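Local coordinates for capsular polysaccharide biosynthesis protein (Burkholderia pseudomallei, PDB 4BQN), which binds coenzyme A and probably acts as an acetyltransferase in the biosynthesis of capsular polysaccharide, at residues A[14-18]-A[232-236]; A[98-104]-A[193-199]; A[208-212]-A[225-229]. The protein carries 1 engineered substitution. All coordinates share one frame. Where two conformers were deposited one is given. Residues are numbered along the deposited sequence.

Interaction 1: A[14-18]-A[232-236]; sequences CQAPA and DPLDV. With COA (coenzyme A), chain C.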
loop_
_atom_site.group_PDB
_atom_site.type_symbol
_atom_site.label_atom_id
_atom_site.label_comp_id
_atom_site.label_asym_id
_atom_site.label_seq_id
_atom_site.Cartn_x
_atom_site.Cartn_y
_atom_site.Cartn_z
ATOM N N CYS A 14 3.980 1.495 -6.892
ATOM C CA CYS A 14 3.480 0.348 -7.647
ATOM C C CYS A 14 1.967 0.435 -7.942
ATOM O O CYS A 14 1.464 -0.235 -8.836
ATOM C CB CYS A 14 3.829 -0.959 -6.920
ATOM S SG CYS A 14 2.810 -1.384 -5.540
ATOM N N GLN A 15 1.243 1.267 -7.190
ATOM C CA GLN A 15 -0.188 1.453 -7.410
ATOM C C GLN A 15 -0.478 2.205 -8.696
ATOM O O GLN A 15 -1.589 2.076 -9.233
ATOM C CB GLN A 15 -0.808 2.200 -6.224
ATOM C CG GLN A 15 -0.690 1.394 -4.928
ATOM C CD GLN A 15 -0.969 2.200 -3.675
ATOM O OE1 GLN A 15 -1.460 3.342 -3.726
ATOM N NE2 GLN A 15 -0.672 1.596 -2.526
ATOM N N ALA A 16 0.505 2.971 -9.192
ATOM C CA ALA A 16 0.300 3.779 -10.387
ATOM C C ALA A 16 0.111 2.934 -11.661
ATOM O O ALA A 16 -0.900 3.102 -12.341
ATOM C CB ALA A 16 1.367 4.859 -10.507
ATOM N N PRO A 17 1.026 1.988 -11.969
ATOM C CA PRO A 17 0.768 1.132 -13.126
ATOM C C PRO A 17 -0.530 0.323 -12.952
ATOM O O PRO A 17 -1.245 0.087 -13.931
ATOM C CB PRO A 17 2.022 0.239 -13.171
ATOM C CG PRO A 17 3.096 1.120 -12.577
ATOM C CD PRO A 17 2.397 1.808 -11.446
ATOM N N ALA A 18 -0.835 -0.078 -11.715
ATOM C CA ALA A 18 -2.065 -0.834 -11.443
ATOM C C ALA A 18 -3.296 0.010 -11.744
ATOM O O ALA A 18 -4.252 -0.484 -12.359
ATOM C CB ALA A 18 -2.097 -1.321 -10.002
ATOM N N ASP A 232 -6.760 -7.914 -11.069
ATOM C CA ASP A 232 -6.385 -7.838 -9.652
ATOM C C ASP A 232 -4.870 -7.615 -9.647
ATOM O O ASP A 232 -4.085 -8.547 -9.376
ATOM C CB ASP A 232 -6.795 -9.133 -8.946
ATOM C CG ASP A 232 -6.829 -9.016 -7.438
ATOM O OD1 ASP A 232 -6.625 -7.920 -6.880
ATOM O OD2 ASP A 232 -7.069 -10.053 -6.794
ATOM N N PRO A 233 -4.446 -6.381 -9.994
ATOM C CA PRO A 233 -3.046 -6.201 -10.402
ATOM C C PRO A 233 -2.004 -6.314 -9.297
ATOM O O PRO A 233 -0.843 -6.553 -9.607
ATOM C CB PRO A 233 -3.009 -4.783 -10.999
ATOM C CG PRO A 233 -4.413 -4.389 -11.218
ATOM C CD PRO A 233 -5.266 -5.185 -10.274
ATOM N N LEU A 234 -2.409 -6.168 -8.037
ATOM C CA LEU A 234 -1.458 -6.177 -6.923
ATOM C C LEU A 234 -1.668 -7.388 -6.019
ATOM O O LEU A 234 -1.638 -7.273 -4.796
ATOM C CB LEU A 234 -1.548 -4.865 -6.142
ATOM C CG LEU A 234 -1.192 -3.636 -6.979
ATOM C CD1 LEU A 234 -1.454 -2.384 -6.174
ATOM C CD2 LEU A 234 0.256 -3.652 -7.436
ATOM N N ASP A 235 -1.861 -8.550 -6.634
ATOM C CA ASP A 235 -2.185 -9.772 -5.896
ATOM C C ASP A 235 -0.992 -10.705 -5.656
ATOM O O ASP A 235 -1.183 -11.840 -5.214
ATOM C CB ASP A 235 -3.302 -10.545 -6.612
ATOM C CG ASP A 235 -2.845 -11.160 -7.918
ATOM O OD1 ASP A 235 -1.905 -10.638 -8.549
ATOM O OD2 ASP A 235 -3.447 -12.172 -8.330
ATOM N N VAL A 236 0.225 -10.232 -5.928
ATOM C CA VAL A 236 1.430 -11.057 -5.782
ATOM C C VAL A 236 1.564 -11.685 -4.382
ATOM O O VAL A 236 1.870 -12.888 -4.252
ATOM C CB VAL A 236 2.723 -10.259 -6.150
ATOM C CG1 VAL A 236 2.866 -8.946 -5.382
ATOM C CG2 VAL A 236 3.972 -11.114 -5.956
HETATM N N1A COA C . 0.371 5.061 7.282
HETATM C C2A COA C . 1.592 4.708 7.759
HETATM N N3A COA C . 2.707 4.769 7.011
HETATM C C4A COA C . 2.633 5.233 5.743
HETATM C C5A COA C . 1.354 5.640 5.173
HETATM C C6A COA C . 0.182 5.529 6.032
HETATM N N6A COA C . -1.034 5.880 5.563
HETATM N N7A COA C . 1.565 6.050 3.901
HETATM C C8A COA C . 2.898 5.927 3.676
HETATM N N9A COA C . 3.518 5.417 4.764
HETATM C C1B COA C . 4.952 5.173 4.963
HETATM C C2B COA C . 5.719 4.725 3.732
HETATM O O2B COA C . 5.645 3.306 3.587
HETATM C C3B COA C . 7.108 5.227 4.092
HETATM O O3B COA C . 7.647 4.307 5.061
HETATM P P3B COA C . 9.197 4.316 5.490
HETATM O O7A COA C . 9.319 3.092 6.363
HETATM O O8A COA C . 9.947 4.197 4.190
HETATM O O9A COA C . 9.432 5.621 6.213
HETATM C C4B COA C . 6.826 6.555 4.793
HETATM O O4B COA C . 5.491 6.457 5.293
HETATM C C5B COA C . 6.955 7.782 3.890
HETATM O O5B COA C . 6.092 7.579 2.778
HETATM P P1A COA C . 5.127 8.718 2.237
HETATM O O1A COA C . 4.280 8.076 1.178
HETATM O O2A COA C . 4.421 9.403 3.369
HETATM O O3A COA C . 6.067 9.835 1.586
HETATM P P2A COA C . 7.177 9.861 0.418
HETATM O O4A COA C . 8.500 10.180 1.068
HETATM O O5A COA C . 6.649 10.823 -0.609
HETATM O O6A COA C . 7.258 8.389 -0.182
HETATM C CBP COA C . 6.733 6.361 -1.351
HETATM C CCP COA C . 6.393 7.842 -1.198
HETATM C CDP COA C . 5.843 5.723 -2.411
HETATM C CEP COA C . 8.163 6.259 -1.855
HETATM C CAP COA C . 6.553 5.687 0.034
HETATM O OAP COA C . 5.166 5.630 0.370
HETATM C C9P COA C . 7.146 4.300 0.231
HETATM O O9P COA C . 8.325 4.169 0.535
HETATM N N8P COA C . 6.334 3.242 0.127
HETATM C C7P COA C . 6.798 1.881 0.364
HETATM C C6P COA C . 7.642 1.286 -0.749
HETATM C C5P COA C . 6.806 1.236 -1.999
HETATM O O5P COA C . 6.795 2.166 -2.792
HETATM N N4P COA C . 6.103 0.131 -2.162
HETATM C C3P COA C . 5.254 -0.060 -3.304
HETATM C C2P COA C . 3.841 -0.332 -2.845
HETATM S S1P COA C . 2.766 0.032 -4.176
#

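Interaction 2: A[98-104]-A[193-199]; sequences MHWEGYH and KRLFYTM. With COA (coenzyme A), chain C.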
loop_
_atom_site.group_PDB
_atom_site.type_symbol
_atom_site.label_atom_id
_atom_site.label_comp_id
_atom_site.label_asym_id
_atom_site.label_seq_id
_atom_site.Cartn_x
_atom_site.Cartn_y
_atom_site.Cartn_z
ATOM N N MET A 98 -2.392 4.677 -1.213
ATOM C CA MET A 98 -3.254 3.867 -0.373
ATOM C C MET A 98 -2.411 2.943 0.513
ATOM O O MET A 98 -1.773 2.013 0.025
ATOM C CB MET A 98 -4.216 3.065 -1.252
ATOM C CG MET A 98 -5.148 3.948 -2.046
ATOM S SD MET A 98 -6.050 3.088 -3.348
ATOM C CE MET A 98 -4.816 3.093 -4.656
ATOM N N HIS A 99 -2.441 3.186 1.817
ATOM C CA HIS A 99 -1.693 2.416 2.799
ATOM C C HIS A 99 -2.633 2.210 3.978
ATOM O O HIS A 99 -3.293 3.157 4.429
ATOM C CB HIS A 99 -0.413 3.167 3.168
ATOM C CG HIS A 99 0.417 2.519 4.229
ATOM N ND1 HIS A 99 1.697 2.057 3.995
ATOM C CD2 HIS A 99 0.173 2.306 5.546
ATOM C CE1 HIS A 99 2.201 1.589 5.123
ATOM N NE2 HIS A 99 1.294 1.722 6.078
ATOM N N TRP A 100 -2.723 0.975 4.452
ATOM C CA TRP A 100 -3.683 0.635 5.498
ATOM C C TRP A 100 -3.192 -0.599 6.224
ATOM O O TRP A 100 -3.120 -1.675 5.625
ATOM C CB TRP A 100 -5.044 0.352 4.857
ATOM C CG TRP A 100 -6.145 0.085 5.817
ATOM C CD1 TRP A 100 -6.613 -1.139 6.234
ATOM C CD2 TRP A 100 -6.981 1.072 6.440
ATOM N NE1 TRP A 100 -7.677 -0.964 7.099
ATOM C CE2 TRP A 100 -7.915 0.380 7.250
ATOM C CE3 TRP A 100 -7.024 2.477 6.406
ATOM C CZ2 TRP A 100 -8.891 1.042 7.994
ATOM C CZ3 TRP A 100 -7.996 3.136 7.144
ATOM C CH2 TRP A 100 -8.907 2.417 7.941
ATOM N N GLU A 101 -2.872 -0.452 7.509
ATOM C CA GLU A 101 -2.318 -1.549 8.326
ATOM C C GLU A 101 -3.401 -2.309 9.094
ATOM O O GLU A 101 -3.096 -3.197 9.874
ATOM C CB GLU A 101 -1.235 -1.012 9.275
ATOM C CG GLU A 101 -0.060 -0.457 8.500
ATOM C CD GLU A 101 0.942 0.256 9.364
ATOM O OE1 GLU A 101 1.029 -0.064 10.566
ATOM O OE2 GLU A 101 1.630 1.137 8.822
ATOM N N GLY A 102 -4.670 -1.970 8.871
ATOM C CA GLY A 102 -5.717 -2.497 9.728
ATOM C C GLY A 102 -5.939 -3.992 9.646
ATOM O O GLY A 102 -6.379 -4.590 10.615
ATOM N N TYR A 103 -5.627 -4.627 8.520
ATOM C CA TYR A 103 -5.767 -6.088 8.472
ATOM C C TYR A 103 -4.597 -6.807 9.119
ATOM O O TYR A 103 -4.766 -7.902 9.677
ATOM C CB TYR A 103 -5.887 -6.586 7.040
ATOM C CG TYR A 103 -7.077 -6.025 6.320
ATOM C CD1 TYR A 103 -8.366 -6.476 6.601
ATOM C CD2 TYR A 103 -6.917 -5.060 5.321
ATOM C CE1 TYR A 103 -9.471 -5.950 5.933
ATOM C CE2 TYR A 103 -8.007 -4.532 4.652
ATOM C CZ TYR A 103 -9.273 -4.991 4.944
ATOM O OH TYR A 103 -10.330 -4.462 4.254
ATOM N N HIS A 104 -3.411 -6.209 9.006
ATOM C CA HIS A 104 -2.160 -6.886 9.374
ATOM C C HIS A 104 -1.348 -5.936 10.239
ATOM O O HIS A 104 -0.314 -5.412 9.818
ATOM C CB HIS A 104 -1.363 -7.313 8.124
ATOM C CG HIS A 104 -2.216 -7.691 6.954
ATOM N ND1 HIS A 104 -2.312 -6.901 5.827
ATOM C CD2 HIS A 104 -3.016 -8.769 6.733
ATOM C CE1 HIS A 104 -3.137 -7.470 4.966
ATOM N NE2 HIS A 104 -3.574 -8.610 5.486
ATOM N N LYS A 193 -15.279 -6.201 3.431
ATOM C CA LYS A 193 -14.641 -6.576 2.168
ATOM C C LYS A 193 -13.142 -6.471 2.355
ATOM O O LYS A 193 -12.662 -5.520 2.958
ATOM C CB LYS A 193 -15.045 -5.603 1.052
ATOM C CG LYS A 193 -16.499 -5.667 0.645
ATOM C CD LYS A 193 -16.873 -4.450 -0.186
ATOM C CE LYS A 193 -18.331 -4.081 0.040
ATOM N NZ LYS A 193 -18.610 -3.657 1.443
ATOM N N ARG A 194 -12.399 -7.428 1.815
ATOM C CA ARG A 194 -10.942 -7.368 1.917
ATOM C C ARG A 194 -10.426 -6.340 0.920
ATOM O O ARG A 194 -10.481 -6.558 -0.280
ATOM C CB ARG A 194 -10.331 -8.739 1.631
ATOM C CG ARG A 194 -8.839 -8.804 1.896
ATOM C CD ARG A 194 -8.219 -10.089 1.374
ATOM N NE ARG A 194 -8.831 -11.321 1.895
ATOM C CZ ARG A 194 -8.410 -11.988 2.974
ATOM N NH1 ARG A 194 -7.417 -11.518 3.708
ATOM N NH2 ARG A 194 -8.992 -13.126 3.331
ATOM N N LEU A 195 -9.926 -5.218 1.432
ATOM C CA LEU A 195 -9.541 -4.095 0.578
ATOM C C LEU A 195 -8.038 -4.006 0.301
ATOM O O LEU A 195 -7.619 -3.302 -0.617
ATOM C CB LEU A 195 -10.025 -2.778 1.187
ATOM C CG LEU A 195 -11.551 -2.610 1.306
ATOM C CD1 LEU A 195 -11.872 -1.248 1.907
ATOM C CD2 LEU A 195 -12.244 -2.813 -0.041
ATOM N N PHE A 196 -7.244 -4.723 1.090
ATOM C CA PHE A 196 -5.778 -4.740 0.958
ATOM C C PHE A 196 -5.281 -6.160 1.128
ATOM O O PHE A 196 -5.708 -6.841 2.067
ATOM C CB PHE A 196 -5.088 -3.861 2.003
ATOM C CG PHE A 196 -5.260 -2.382 1.773
ATOM C CD1 PHE A 196 -6.423 -1.715 2.153
ATOM C CD2 PHE A 196 -4.236 -1.643 1.188
ATOM C CE1 PHE A 196 -6.563 -0.345 1.952
ATOM C CE2 PHE A 196 -4.369 -0.263 0.994
ATOM C CZ PHE A 196 -5.540 0.376 1.363
ATOM N N TYR A 197 -4.351 -6.577 0.259
ATOM C CA TYR A 197 -3.604 -7.831 0.427
ATOM C C TYR A 197 -2.355 -7.642 1.314
ATOM O O TYR A 197 -1.916 -8.577 2.007
ATOM C CB TYR A 197 -3.143 -8.328 -0.936
ATOM C CG TYR A 197 -4.236 -8.875 -1.812
ATOM C CD1 TYR A 197 -5.097 -9.876 -1.358
ATOM C CD2 TYR A 197 -4.378 -8.419 -3.127
ATOM C CE1 TYR A 197 -6.089 -10.395 -2.177
ATOM C CE2 TYR A 197 -5.367 -8.943 -3.966
ATOM C CZ TYR A 197 -6.221 -9.935 -3.488
ATOM O OH TYR A 197 -7.208 -10.476 -4.282
ATOM N N THR A 198 -1.755 -6.455 1.241
ATOM C CA THR A 198 -0.690 -6.022 2.142
ATOM C C THR A 198 -0.981 -4.561 2.426
ATOM O O THR A 198 -1.856 -3.955 1.756
ATOM C CB THR A 198 0.707 -6.087 1.517
ATOM O OG1 THR A 198 0.814 -5.006 0.583
ATOM C CG2 THR A 198 0.942 -7.421 0.783
ATOM N N MET A 199 -0.282 -3.972 3.396
ATOM C CA MET A 199 -0.538 -2.588 3.782
ATOM C C MET A 199 -0.577 -1.623 2.608
ATOM O O MET A 199 -1.235 -0.591 2.677
ATOM C CB MET A 199 0.499 -2.118 4.797
ATOM C CG MET A 199 1.932 -2.106 4.304
ATOM S SD MET A 199 3.017 -1.806 5.712
ATOM C CE MET A 199 4.565 -1.492 4.877
HETATM N N1A COA C . 0.371 5.061 7.282
HETATM C C2A COA C . 1.592 4.708 7.759
HETATM N N3A COA C . 2.707 4.769 7.011
HETATM C C4A COA C . 2.633 5.233 5.743
HETATM C C5A COA C . 1.354 5.640 5.173
HETATM C C6A COA C . 0.182 5.529 6.032
HETATM N N6A COA C . -1.034 5.880 5.563
HETATM N N7A COA C . 1.565 6.050 3.901
HETATM C C8A COA C . 2.898 5.927 3.676
HETATM N N9A COA C . 3.518 5.417 4.764
HETATM C C1B COA C . 4.952 5.173 4.963
HETATM C C2B COA C . 5.719 4.725 3.732
HETATM O O2B COA C . 5.645 3.306 3.587
HETATM C C3B COA C . 7.108 5.227 4.092
HETATM O O3B COA C . 7.647 4.307 5.061
HETATM P P3B COA C . 9.197 4.316 5.490
HETATM O O7A COA C . 9.319 3.092 6.363
HETATM O O8A COA C . 9.947 4.197 4.190
HETATM O O9A COA C . 9.432 5.621 6.213
HETATM C C4B COA C . 6.826 6.555 4.793
HETATM O O4B COA C . 5.491 6.457 5.293
HETATM C C5B COA C . 6.955 7.782 3.890
HETATM O O5B COA C . 6.092 7.579 2.778
HETATM P P1A COA C . 5.127 8.718 2.237
HETATM O O1A COA C . 4.280 8.076 1.178
HETATM O O2A COA C . 4.421 9.403 3.369
HETATM O O3A COA C . 6.067 9.835 1.586
HETATM P P2A COA C . 7.177 9.861 0.418
HETATM O O4A COA C . 8.500 10.180 1.068
HETATM O O5A COA C . 6.649 10.823 -0.609
HETATM O O6A COA C . 7.258 8.389 -0.182
HETATM C CBP COA C . 6.733 6.361 -1.351
HETATM C CCP COA C . 6.393 7.842 -1.198
HETATM C CDP COA C . 5.843 5.723 -2.411
HETATM C CEP COA C . 8.163 6.259 -1.855
HETATM C CAP COA C . 6.553 5.687 0.034
HETATM O OAP COA C . 5.166 5.630 0.370
HETATM C C9P COA C . 7.146 4.300 0.231
HETATM O O9P COA C . 8.325 4.169 0.535
HETATM N N8P COA C . 6.334 3.242 0.127
HETATM C C7P COA C . 6.798 1.881 0.364
HETATM C C6P COA C . 7.642 1.286 -0.749
HETATM C C5P COA C . 6.806 1.236 -1.999
HETATM O O5P COA C . 6.795 2.166 -2.792
HETATM N N4P COA C . 6.103 0.131 -2.162
HETATM C C3P COA C . 5.254 -0.060 -3.304
HETATM C C2P COA C . 3.841 -0.332 -2.845
HETATM S S1P COA C . 2.766 0.032 -4.176
HETATM O O HOH W 1 0.383 -5.723 5.458
HETATM O O HOH W 2 -5.646 -9.237 3.526
#

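Interaction 3: A[208-212]-A[225-229]; sequences REIAA and ISFDQ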
loop_
_atom_site.group_PDB
_atom_site.type_symbol
_atom_site.label_atom_id
_atom_site.label_comp_id
_atom_site.label_asym_id
_atom_site.label_seq_id
_atom_site.Cartn_x
_atom_site.Cartn_y
_atom_site.Cartn_z
ATOM N N ARG A 208 -10.633 -0.759 -8.198
ATOM C CA ARG A 208 -11.799 -0.293 -8.958
ATOM C C ARG A 208 -12.342 0.990 -8.349
ATOM O O ARG A 208 -12.708 1.924 -9.069
ATOM C CB ARG A 208 -12.889 -1.345 -9.013
ATOM C CG ARG A 208 -12.530 -2.542 -9.877
ATOM C CD ARG A 208 -13.752 -3.402 -10.134
ATOM N NE ARG A 208 -14.338 -3.974 -8.926
ATOM C CZ ARG A 208 -14.032 -5.172 -8.421
ATOM N NH1 ARG A 208 -13.080 -5.926 -8.976
ATOM N NH2 ARG A 208 -14.654 -5.607 -7.330
ATOM N N GLU A 209 -12.421 1.036 -7.021
ATOM C CA GLU A 209 -12.999 2.205 -6.365
ATOM C C GLU A 209 -12.181 3.470 -6.643
ATOM O O GLU A 209 -12.746 4.512 -7.002
ATOM C CB GLU A 209 -13.173 1.990 -4.854
ATOM C CG GLU A 209 -14.190 2.946 -4.251
ATOM C CD GLU A 209 -15.604 2.707 -4.765
ATOM O OE1 GLU A 209 -15.970 1.541 -5.051
ATOM O OE2 GLU A 209 -16.364 3.689 -4.901
ATOM N N ILE A 210 -10.857 3.394 -6.493
ATOM C CA ILE A 210 -10.023 4.578 -6.738
ATOM C C ILE A 210 -10.053 4.978 -8.217
ATOM O O ILE A 210 -10.108 6.169 -8.532
ATOM C CB ILE A 210 -8.576 4.424 -6.183
ATOM C CG1 ILE A 210 -7.815 5.745 -6.197
ATOM C CG2 ILE A 210 -7.791 3.367 -6.925
ATOM C CD1 ILE A 210 -8.365 6.755 -5.236
ATOM N N ALA A 211 -10.050 3.995 -9.121
ATOM C CA ALA A 211 -10.171 4.290 -10.554
ATOM C C ALA A 211 -11.503 5.011 -10.836
ATOM O O ALA A 211 -11.545 5.961 -11.617
ATOM C CB ALA A 211 -10.065 3.017 -11.372
ATOM N N ALA A 212 -12.586 4.564 -10.202
ATOM C CA ALA A 212 -13.872 5.248 -10.333
ATOM C C ALA A 212 -13.777 6.707 -9.880
ATOM O O ALA A 212 -14.301 7.603 -10.564
ATOM C CB ALA A 212 -14.951 4.505 -9.562
ATOM N N ILE A 225 -18.879 4.364 -15.698
ATOM C CA ILE A 225 -17.773 3.680 -15.043
ATOM C C ILE A 225 -18.013 2.175 -14.947
ATOM O O ILE A 225 -18.955 1.729 -14.294
ATOM C CB ILE A 225 -17.518 4.285 -13.650
ATOM C CG1 ILE A 225 -17.289 5.802 -13.758
ATOM C CG2 ILE A 225 -16.342 3.587 -12.969
ATOM C CD1 ILE A 225 -17.323 6.518 -12.423
ATOM N N SER A 226 -17.144 1.405 -15.600
ATOM C CA SER A 226 -17.204 -0.051 -15.543
ATOM C C SER A 226 -15.809 -0.585 -15.792
ATOM O O SER A 226 -15.077 -0.052 -16.607
ATOM C CB SER A 226 -18.198 -0.625 -16.561
ATOM O OG SER A 226 -17.751 -0.430 -17.884
ATOM N N PHE A 227 -15.436 -1.625 -15.063
ATOM C CA PHE A 227 -14.091 -2.179 -15.168
ATOM C C PHE A 227 -14.116 -3.673 -15.430
ATOM O O PHE A 227 -15.128 -4.342 -15.206
ATOM C CB PHE A 227 -13.287 -1.888 -13.887
ATOM C CG PHE A 227 -13.169 -0.425 -13.567
ATOM C CD1 PHE A 227 -12.417 0.426 -14.373
ATOM C CD2 PHE A 227 -13.848 0.114 -12.480
ATOM C CE1 PHE A 227 -12.331 1.788 -14.098
ATOM C CE2 PHE A 227 -13.746 1.473 -12.178
ATOM C CZ PHE A 227 -12.992 2.313 -12.990
ATOM N N ASP A 228 -12.970 -4.191 -15.868
ATOM C CA ASP A 228 -12.772 -5.628 -15.995
ATOM C C ASP A 228 -12.697 -6.197 -14.579
ATOM O O ASP A 228 -11.744 -5.933 -13.856
ATOM C CB ASP A 228 -11.468 -5.909 -16.758
ATOM C CG ASP A 228 -11.166 -7.393 -16.922
ATOM O OD1 ASP A 228 -11.829 -8.250 -16.294
ATOM O OD2 ASP A 228 -10.232 -7.702 -17.692
ATOM N N GLN A 229 -13.714 -6.961 -14.185
ATOM C CA GLN A 229 -13.810 -7.536 -12.837
ATOM C C GLN A 229 -12.751 -8.598 -12.549
ATOM O O GLN A 229 -12.572 -8.995 -11.398
ATOM C CB GLN A 229 -15.204 -8.140 -12.600
ATOM C CG GLN A 229 -16.351 -7.162 -12.794
ATOM C CD GLN A 229 -16.299 -6.013 -11.808
ATOM O OE1 GLN A 229 -16.317 -6.220 -10.587
ATOM N NE2 GLN A 229 -16.240 -4.790 -12.328
HETATM O O HOH W 3 -11.194 -5.650 -11.087
HETATM O O HOH W 4 -12.869 -8.786 -8.813
#

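Interaction 1: A[14-18]-A[232-236]
A disulfide to the cofactor marks this contact: C14 SG is covalently bonded to S1P of coenzyme A at 2.0 Å. The cysteine sits where the loop after strand 6-11 of the parallel sheet passes into helix 15-24, so the sulfur end of coenzyme A is held at the N-terminal end of that helix, with Q15 N 3.6 Å from S1P. Against this end of the helix packs a type I beta turn running from D232 to D235, which carries P233 and L234 at its two central positions. No hydrogen bond joins the two segments, and the contact is apolar and mostly buried. L234 reaches along the first turn of the helix, its CD1 lying 4.1 Å from CG of Q15 and its CG 3.9 Å from CB of A18. Outside the two segments, L234 also touches H201 and P202 of strand 201-202. The amide of Q15 points elsewhere, hydrogen-bonding through NE2 to the carbonyls of M98 and N200 and through OE1 to Q66. The two backbones come nearest at A18 and P233, whose CB atoms meet at 3.7 Å. Close to the cofactor, L234 CD2 lies 3.9 Å from SG of C14, the protein's half of the mixed disulfide.

Interaction 2: A[98-104]-A[193-199]
M98 begins the first segment by laying its CB 4.0 Å from CZ of F196, while its carbonyl oxygen meets the edge of the same ring and accepts a hydrogen bond from Q15. At H99 the imidazole is sandwiched: the carbonyl oxygen of M199 lies over one face, where M199 CB also makes a CH-pi contact 4.2 Å from the ring centroid, and the adenine of coenzyme A lies over the opposite face, with H99 CD2 3.3 Å from C6A. W100 gives the one backbone hydrogen bond across the segments, from its N to M199 O at 2.8 Å, reinforced by a CA-H...O contact from M199 CA to W100 O at 3.3 Å. Its CB sits over the F196 ring, 3.6 Å from the centroid, while the indole continues toward helices 153-167 and 183-189. E101 OE2 accepts a 2.8 Å hydrogen bond from H99 NE2, fixing the imidazole, and its OE1 forms a salt bridge with R299. Y103 packs CD2 4.0 Å from CB of F196, and its hydroxyl hydrogen-bonds to the carbonyl of C190, with K193 O also 2.9 Å from OH. H104 finishes the walk through water: one molecule links its ND1 to M199 N, another its NE2 to F196 O and R194 NH1. Two irregular loops thus pack around F196 and build the adenine end of the coenzyme A pocket, where a His-carboxylate pair presents the H99 ring to the base.

Interaction 3: A[208-212]-A[225-229]
This is a surface contact between neighbours in sequence: helix 204-217 is followed by a loop that doubles back, and residues 225-229 of that loop pack along the helix; the centre of the contact lies about 18 Å from the centre of the chain. The register bears out the reversal, with A212 nearest I225 and R208 nearest F227. F227 supplies the largest share of the loop's buried surface. Its CZ reaches 3.4 Å from CB of A211 and its CE2 lies 3.3 Å from the carbonyl oxygen of R208, an oxygen already engaged by A212 N in a helical hydrogen bond of 2.9 Å. The small alanine side chains let the ring settle close to the helix. In this helix-loop packing the phenylalanine also touches M22 of helix 15-24, as do R208 and A211, so the ring fills the space where the loop meets two helices. One turn on from R208, CB of A212 rests 3.8 Å from CG2 of I225. The polar end of the contact works differently. Q229 folds back so that its NE2 donates to F227 O at 3.1 Å, and its OE1 lies over the guanidinium face of R208, 3.3 Å from CZ, without a hydrogen bond. The arginine instead reaches the loop backbone through two waters that accept from R208 NH1: the water 2.8 Å from NH1 donates to D228 O, the one 2.9 Å from NH1 to Q229 O.

In the fold
Following the chain from the N terminus, residues 14-18 come first, at the start of helix 15-24, and find their partner only at 232-236, so interaction 1 closes a loop of 213 residues that encloses both other contacts. Interaction 2 closes first, joining the loop after strand 91-94 to the one before strand 201-202. Interaction 3 follows in series, folding the chain back onto helix 204-217 just before it enters 232-236. Interactions 1 and 2 both reach coenzyme A, at its sulfur and adenine ends, and meet directly through D232 with Y197 and Q15 with M98. M98 also packs on I210, connecting interaction 2 to interaction 3.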